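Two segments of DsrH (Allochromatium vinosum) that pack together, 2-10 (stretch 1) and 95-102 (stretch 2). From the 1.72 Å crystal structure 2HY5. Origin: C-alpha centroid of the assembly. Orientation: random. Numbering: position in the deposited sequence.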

# COMPACT_ATOMS: atom_id res chain seq x y z
N SER C 2 27.22 7.53 7.30
CA SER C 2 26.67 8.92 7.18
C SER C 2 25.34 8.92 6.43
O SER C 2 25.03 9.87 5.72
N ILE C 3 24.57 7.85 6.58
CA ILE C 3 23.27 7.77 5.92
C ILE C 3 22.16 7.93 6.94
O ILE C 3 22.26 7.43 8.06
N LEU C 4 21.10 8.63 6.55
CA LEU C 4 19.93 8.76 7.40
C LEU C 4 18.92 7.83 6.76
O LEU C 4 18.49 8.05 5.63
N HIS C 5 18.56 6.77 7.47
CA HIS C 5 17.58 5.82 6.97
C HIS C 5 16.22 6.24 7.51
O HIS C 5 16.10 6.61 8.68
N THR C 6 15.19 6.20 6.66
CA THR C 6 13.86 6.55 7.13
C THR C 6 12.98 5.31 7.04
O THR C 6 13.03 4.57 6.05
N VAL C 7 12.21 5.07 8.09
CA VAL C 7 11.31 3.91 8.13
C VAL C 7 9.93 4.42 8.49
O VAL C 7 9.74 4.99 9.57
N ASN C 8 8.96 4.22 7.60
CA ASN C 8 7.61 4.72 7.86
C ASN C 8 6.54 3.67 8.05
O ASN C 8 5.36 4.00 8.16
N LYS C 9 6.93 2.40 8.07
CA LYS C 9 5.97 1.31 8.22
C LYS C 9 6.10 0.58 9.55
O LYS C 9 7.20 0.46 10.10
N SER C 10 4.97 0.10 10.05
CA SER C 10 4.93 -0.64 11.31
C SER C 10 5.82 -1.87 11.25
O SER C 10 5.83 -2.59 10.25
N CYS C 95 23.25 14.40 7.96
CA CYS C 95 23.73 13.17 7.33
C CYS C 95 24.05 13.47 5.86
O CYS C 95 23.58 14.47 5.31
N ASP C 96 24.83 12.61 5.23
CA ASP C 96 25.23 12.83 3.84
C ASP C 96 24.21 12.40 2.79
O ASP C 96 24.13 13.00 1.72
N THR C 97 23.43 11.38 3.10
CA THR C 97 22.43 10.88 2.16
C THR C 97 21.22 10.37 2.93
O THR C 97 21.35 9.95 4.08
N VAL C 98 20.06 10.41 2.30
CA VAL C 98 18.84 9.92 2.93
C VAL C 98 18.40 8.68 2.15
O VAL C 98 18.42 8.67 0.92
N GLN C 99 18.04 7.63 2.88
CA GLN C 99 17.61 6.40 2.25
C GLN C 99 16.26 6.00 2.81
O GLN C 99 16.14 5.74 4.01
N ALA C 100 15.24 5.94 1.96
CA ALA C 100 13.91 5.59 2.43
C ALA C 100 13.61 4.10 2.33
O ALA C 100 13.83 3.49 1.28
N TRP C 101 13.14 3.52 3.42
CA TRP C 101 12.76 2.12 3.47
C TRP C 101 11.25 2.14 3.49
O TRP C 101 10.64 2.37 4.54
N LEU C 102 10.65 1.92 2.33
CA LEU C 102 9.20 1.94 2.19
C LEU C 102 8.54 0.61 2.56
O LEU C 102 8.17 -0.13 1.62
OXT LEU C 102 8.40 0.32 3.76

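The most distinctive feature of this contact is a hydrogen bond between two aromatic rims: Trp101 NE1 donates to His5 ND1 at 3.0 Å, nearly straight at 170°. The residues are not direct partners: His5 pairs with Gln99, and Trp101 lies two residues further along the same strand, so the bond runs diagonally along one face of the parallel sheet formed here. Both rings start from chi1 m (His5 -59°, Trp101 -68°), and they meet rim to rim, centroids 5.2 Å apart and planes at 39°, so neither covers the other's face. Gln99, extended t,t, brings OE1 to 3.2 Å from His5 ND1, also near the plane of the imidazole.

That face carries Ile3, His5, Val7, Thr97, Gln99 and Trp101. Ile3 (m,t) sets CG2 3.8 Å from Gln99 CB, and Val7 (t) sets CG2 4.3 Å from Trp101 CB. Thr97 (m) spends its OG1 on a hydrogen bond elsewhere in the structure.

Leu4, Thr6, Val98 and Ala100 occupy the other face. Leu4 (t,p) lays CB 3.8 Å from Cys95 SG, while its CD2 lies 4.3 Å from CG1 of Val98 (t). Thr6 (p) uses both branches: CG2 approaches Val98 CG1 at 3.9 Å, and OG1 sits 3.1 Å from Ala100 CA and 3.4 Å from Ala100 CB. Water 1 then hydrogen-bonds to Thr6 OG1 at 3.0 Å and donates weakly to Trp101 O at 3.4 Å, linking a side chain to the opposing backbone.

The ends follow different rules. At the exposed start, Ser2 (p) points toward stretch 2 and its OG donates to Asp96 OD1 at 3.0 Å. At the C terminus, Leu102 (m,t) starts away, but its end comes nearer to the first stretch.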

# COMPACT_ATOMS: atom_id res chain seq x y z
CB SER C 2 27.67 9.82 6.45
OG SER C 2 27.96 9.31 5.16
CB ILE C 3 23.05 6.39 5.25
CG1 ILE C 3 24.10 6.15 4.17
CG2 ILE C 3 21.64 6.30 4.67
CD1 ILE C 3 24.03 4.77 3.55
CB LEU C 4 19.35 10.18 7.39
CG LEU C 4 17.94 10.22 8.01
CD1 LEU C 4 18.02 9.94 9.50
CD2 LEU C 4 17.28 11.56 7.74
CB HIS C 5 17.88 4.41 7.49
CG HIS C 5 19.23 3.90 7.09
ND1 HIS C 5 19.45 3.20 5.92
CD2 HIS C 5 20.44 3.99 7.70
CE1 HIS C 5 20.73 2.88 5.83
NE2 HIS C 5 21.35 3.35 6.89
CB THR C 6 13.22 7.69 6.30
OG1 THR C 6 13.10 7.29 4.93
CG2 THR C 6 14.08 8.96 6.38
CB VAL C 7 11.77 2.89 9.20
CG1 VAL C 7 10.79 1.73 9.26
CG2 VAL C 7 13.17 2.39 8.87
CB ASN C 8 7.17 5.66 6.73
CG ASN C 8 6.94 4.92 5.42
OD1 ASN C 8 6.18 5.38 4.57
ND2 ASN C 8 7.61 3.79 5.26
CB LYS C 9 6.14 0.32 7.07
CG LYS C 9 5.12 0.47 5.95
CD LYS C 9 4.94 1.92 5.54
CE LYS C 9 3.85 2.07 4.49
NZ LYS C 9 2.50 1.67 4.96
CB SER C 10 3.49 -1.07 11.60
OG SER C 10 3.45 -2.04 12.62
CB CYS C 95 22.66 12.08 7.44
SG CYS C 95 22.41 11.49 9.13
CB ASP C 96 26.55 12.10 3.56
CG ASP C 96 27.69 12.63 4.40
OD1 ASP C 96 28.78 12.03 4.36
OD2 ASP C 96 27.51 13.66 5.09
CB THR C 97 23.00 9.74 1.29
OG1 THR C 97 24.15 10.21 0.58
CG2 THR C 97 21.97 9.24 0.29
CB VAL C 98 17.70 10.96 2.88
CG1 VAL C 98 16.48 10.43 3.63
CG2 VAL C 98 18.17 12.28 3.48
CB GLN C 99 18.62 5.29 2.51
CG GLN C 99 18.34 4.01 1.73
CD GLN C 99 19.45 3.00 1.88
OE1 GLN C 99 19.48 2.22 2.83
NE2 GLN C 99 20.39 3.01 0.93
CB ALA C 100 12.87 6.38 1.65
CB TRP C 101 13.31 1.44 4.72
CG TRP C 101 14.80 1.31 4.71
CD1 TRP C 101 15.71 2.26 5.11
CD2 TRP C 101 15.56 0.19 4.24
NE1 TRP C 101 16.99 1.79 4.93
CE2 TRP C 101 16.93 0.53 4.40
CE3 TRP C 101 15.22 -1.06 3.71
CZ2 TRP C 101 17.96 -0.37 4.04
CZ3 TRP C 101 16.25 -1.94 3.35
CH2 TRP C 101 17.60 -1.59 3.52
CB LEU C 102 8.83 2.35 0.75
CG LEU C 102 9.46 3.69 0.34
CD1 LEU C 102 9.07 4.04 -1.09
CD2 LEU C 102 9.01 4.81 1.29
O HOH W 1 10.57 5.80 4.58